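Local coordinates for lamina-associated polypeptide 2 isoforms alpha/zeta (Mus musculus, PDB 2V0X), which dimerises through its alpha-specific C-terminal domain and, as a component of the nuclear lamina, probably binds lamin A and chromatin, at residues V43-D51 with V211-L219. The protein carries 2 engineered substitutions. Sequence-based numbering, arbitrary orientation.
Sequences VEEEWQQID and VAPFKGGTL
Trp47 and Phe214 carry this contact through an edge-to-face aromatic pair. The edge of the Phe214 ring is turned to the face of the indole, with the centroids of the indole six-membered ring and the Phe214 ring 4.5 Å apart and the planes at 51°. Phe214 CD2 lies 3.4 Å from Trp47 CD2, above the middle of the indole, and CE2 reaches over its six-membered ring. The other face of the indole is covered by Val43 CG1, so the indole is held between Val43, one turn back, and the incoming loop. With CG anti to the backbone N (chi1 175°), the Phe214 side chain runs beside that of Trp47, and both point the same way. The backbones are joined at the same place. Phe214 N donates a nearly straight hydrogen bond of 2.9 Å to Trp47 O. An alanine in place of Trp47 would probably leave a gap beside Phe214 and Val43, and Ala181 O without its indole N-H donor. Ile50 CG2 packs on Phe214 CB at 3.7 Å. Water 1 bridges the two backbones, donating to Ala212 O and accepting from Ile50 N.

Lys215 starts out away from the helix, but its chain bends at chi2 and chi3 and brings NZ back. Lys215 NZ forms a fairly long salt bridge of 3.3 Å with Glu44 OE2, at the more exposed side of the contact. Gln48 NE2 is held nearby by Glu44 O.

The contact ties the end of helix 35-46 to the loop after helix 203-211. Both lie along helix 152-196, where Trp47 NE1 bonds to Ala181 O and Phe214 touches Thr188. Tyr114 of the second subunit packs on both Trp47 and Phe214, placing the pair at the dimer interface.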
loop_
_atom_site.group_PDB
_atom_site.type_symbol
_atom_site.label_atom_id
_atom_site.label_comp_id
_atom_site.label_asym_id
_atom_site.label_seq_id
_atom_site.Cartn_x
_atom_site.Cartn_y
_atom_site.Cartn_z
ATOM N N VAL B 43 -12.001 -5.818 0.136
ATOM C CA VAL B 43 -11.711 -5.012 -1.044
ATOM C C VAL B 43 -13.026 -4.491 -1.648
ATOM O O VAL B 43 -13.174 -3.290 -1.873
ATOM C CB VAL B 43 -10.892 -5.811 -2.103
ATOM C CG1 VAL B 43 -10.712 -5.003 -3.365
ATOM C CG2 VAL B 43 -9.519 -6.196 -1.539
ATOM N N GLU B 44 -14.010 -5.378 -1.808
ATOM C CA GLU B 44 -15.303 -4.998 -2.379
ATOM C C GLU B 44 -16.080 -3.986 -1.526
ATOM O O GLU B 44 -16.767 -3.112 -2.069
ATOM C CB GLU B 44 -16.160 -6.233 -2.636
ATOM C CG GLU B 44 -17.462 -5.944 -3.374
ATOM C CD GLU B 44 -18.380 -7.151 -3.454
ATOM O OE1 GLU B 44 -17.909 -8.291 -3.230
ATOM O OE2 GLU B 44 -19.582 -6.956 -3.741
ATOM N N GLU B 45 -15.971 -4.095 -0.203
ATOM C CA GLU B 45 -16.653 -3.168 0.700
ATOM C C GLU B 45 -16.119 -1.754 0.535
ATOM O O GLU B 45 -16.893 -0.794 0.528
ATOM C CB GLU B 45 -16.486 -3.586 2.161
ATOM C CG GLU B 45 -17.254 -4.839 2.549
ATOM C CD GLU B 45 -16.944 -5.294 3.965
ATOM O OE1 GLU B 45 -17.213 -4.524 4.914
ATOM O OE2 GLU B 45 -16.432 -6.422 4.130
ATOM N N GLU B 46 -14.799 -1.626 0.412
ATOM C CA GLU B 46 -14.167 -0.317 0.245
ATOM C C GLU B 46 -14.484 0.278 -1.111
ATOM O O GLU B 46 -14.612 1.485 -1.251
ATOM C CB GLU B 46 -12.643 -0.415 0.377
ATOM C CG GLU B 46 -12.155 -0.916 1.724
ATOM C CD GLU B 46 -12.592 -0.037 2.878
ATOM O OE1 GLU B 46 -12.505 1.208 2.762
ATOM O OE2 GLU B 46 -13.010 -0.602 3.907
ATOM N N TRP B 47 -14.621 -0.582 -2.109
ATOM C CA TRP B 47 -14.888 -0.135 -3.469
ATOM C C TRP B 47 -16.322 0.301 -3.750
ATOM O O TRP B 47 -16.609 0.809 -4.832
ATOM C CB TRP B 47 -14.446 -1.201 -4.457
ATOM C CG TRP B 47 -12.966 -1.302 -4.571
ATOM C CD1 TRP B 47 -12.028 -0.535 -3.907
ATOM C CD2 TRP B 47 -12.228 -2.192 -5.417
ATOM N NE1 TRP B 47 -10.760 -0.903 -4.295
ATOM C CE2 TRP B 47 -10.851 -1.915 -5.219
ATOM C CE3 TRP B 47 -12.596 -3.194 -6.330
ATOM C CZ2 TRP B 47 -9.842 -2.610 -5.901
ATOM C CZ3 TRP B 47 -11.588 -3.880 -7.014
ATOM C CH2 TRP B 47 -10.229 -3.587 -6.794
ATOM N N GLN B 48 -17.211 0.121 -2.777
ATOM C CA GLN B 48 -18.604 0.507 -2.955
ATOM C C GLN B 48 -18.737 2.026 -2.911
ATOM O O GLN B 48 -19.683 2.593 -3.448
ATOM C CB GLN B 48 -19.495 -0.137 -1.884
ATOM C CG GLN B 48 -19.556 -1.662 -1.941
ATOM C CD GLN B 48 -20.045 -2.188 -3.281
ATOM O OE1 GLN B 48 -21.140 -1.852 -3.730
ATOM N NE2 GLN B 48 -19.235 -3.023 -3.923
ATOM N N GLN B 49 -17.746 2.679 -2.320
ATOM C CA GLN B 49 -17.739 4.132 -2.204
ATOM C C GLN B 49 -16.262 4.530 -2.303
ATOM O O GLN B 49 -15.588 4.619 -1.290
ATOM C CB GLN B 49 -18.325 4.512 -0.838
ATOM C CG GLN B 49 -19.239 5.729 -0.830
ATOM C CD GLN B 49 -18.482 7.033 -0.841
ATOM O OE1 GLN B 49 -18.167 7.586 0.210
ATOM N NE2 GLN B 49 -18.196 7.543 -2.032
ATOM N N ILE B 50 -15.756 4.733 -3.522
ATOM C CA ILE B 50 -14.338 5.068 -3.690
ATOM C C ILE B 50 -13.961 6.487 -3.286
ATOM O O ILE B 50 -12.794 6.758 -3.014
ATOM C CB ILE B 50 -13.809 4.781 -5.123
ATOM C CG1 ILE B 50 -14.522 5.657 -6.162
ATOM C CG2 ILE B 50 -13.952 3.304 -5.446
ATOM C CD1 ILE B 50 -13.994 5.463 -7.585
ATOM N N ASP B 51 -14.948 7.383 -3.257
ATOM C CA ASP B 51 -14.728 8.778 -2.873
ATOM C C ASP B 51 -15.081 8.877 -1.389
ATOM O O ASP B 51 -16.221 9.198 -1.033
ATOM C CB ASP B 51 -15.639 9.706 -3.700
ATOM C CG ASP B 51 -15.316 11.187 -3.517
ATOM O OD1 ASP B 51 -16.020 12.019 -4.129
ATOM O OD2 ASP B 51 -14.366 11.537 -2.791
ATOM N N VAL B 211 -19.433 8.315 -9.760
ATOM C CA VAL B 211 -19.780 7.894 -8.391
ATOM C C VAL B 211 -20.224 6.431 -8.262
ATOM O O VAL B 211 -20.561 5.962 -7.170
ATOM C CB VAL B 211 -20.867 8.809 -7.767
ATOM C CG1 VAL B 211 -20.422 10.268 -7.815
ATOM C CG2 VAL B 211 -22.202 8.626 -8.485
ATOM N N ALA B 212 -20.242 5.725 -9.381
ATOM C CA ALA B 212 -20.631 4.326 -9.393
ATOM C C ALA B 212 -19.648 3.508 -8.553
ATOM O O ALA B 212 -18.546 3.966 -8.228
ATOM C CB ALA B 212 -20.624 3.802 -10.833
ATOM N N PRO B 213 -20.081 2.324 -8.103
ATOM C CA PRO B 213 -19.200 1.460 -7.308
ATOM C C PRO B 213 -18.092 0.991 -8.242
ATOM O O PRO B 213 -18.302 0.904 -9.445
ATOM C CB PRO B 213 -20.118 0.293 -6.956
ATOM C CG PRO B 213 -21.473 0.964 -6.851
ATOM C CD PRO B 213 -21.472 1.836 -8.073
ATOM N N PHE B 214 -16.901 0.750 -7.716
ATOM C CA PHE B 214 -15.830 0.250 -8.563
ATOM C C PHE B 214 -15.837 -1.260 -8.409
ATOM O O PHE B 214 -15.889 -1.772 -7.291
ATOM C CB PHE B 214 -14.481 0.793 -8.121
ATOM C CG PHE B 214 -13.324 0.211 -8.884
ATOM C CD1 PHE B 214 -13.337 0.177 -10.272
ATOM C CD2 PHE B 214 -12.203 -0.260 -8.215
ATOM C CE1 PHE B 214 -12.254 -0.308 -10.984
ATOM C CE2 PHE B 214 -11.108 -0.751 -8.914
ATOM C CZ PHE B 214 -11.128 -0.776 -10.297
ATOM N N LYS B 215 -15.709 -1.973 -9.518
ATOM C CA LYS B 215 -15.738 -3.426 -9.475
ATOM C C LYS B 215 -14.475 -4.115 -9.965
ATOM O O LYS B 215 -14.410 -5.343 -9.968
ATOM C CB LYS B 215 -16.942 -3.929 -10.280
ATOM C CG LYS B 215 -18.291 -3.365 -9.826
ATOM C CD LYS B 215 -18.575 -3.676 -8.355
ATOM C CE LYS B 215 -18.654 -5.175 -8.090
ATOM N NZ LYS B 215 -18.822 -5.479 -6.640
ATOM N N GLY B 216 -13.467 -3.342 -10.366
ATOM C CA GLY B 216 -12.243 -3.933 -10.874
ATOM C C GLY B 216 -12.441 -4.279 -12.339
ATOM O O GLY B 216 -13.562 -4.234 -12.832
ATOM N N GLY B 217 -11.364 -4.590 -13.052
ATOM C CA GLY B 217 -11.482 -4.930 -14.462
ATOM C C GLY B 217 -11.415 -3.692 -15.337
ATOM O O GLY B 217 -10.452 -3.505 -16.095
ATOM N N THR B 218 -12.459 -2.873 -15.279
ATOM C CA THR B 218 -12.482 -1.631 -16.043
ATOM C C THR B 218 -12.857 -0.446 -15.134
ATOM O O THR B 218 -13.531 -0.609 -14.115
ATOM C CB THR B 218 -13.450 -1.684 -17.257
ATOM O OG1 THR B 218 -14.794 -1.822 -16.798
ATOM C CG2 THR B 218 -13.096 -2.834 -18.190
ATOM N N LEU B 219 -12.450 0.746 -15.543
ATOM C CA LEU B 219 -12.700 1.973 -14.784
ATOM C C LEU B 219 -14.187 2.184 -14.481
ATOM O O LEU B 219 -14.557 2.574 -13.373
ATOM C CB LEU B 219 -12.148 3.150 -15.590
ATOM C CG LEU B 219 -11.285 4.252 -14.979
ATOM C CD1 LEU B 219 -10.193 3.679 -14.091
ATOM C CD2 LEU B 219 -10.700 5.073 -16.129
HETATM O O HOH W 1 -17.906 4.930 -5.474
#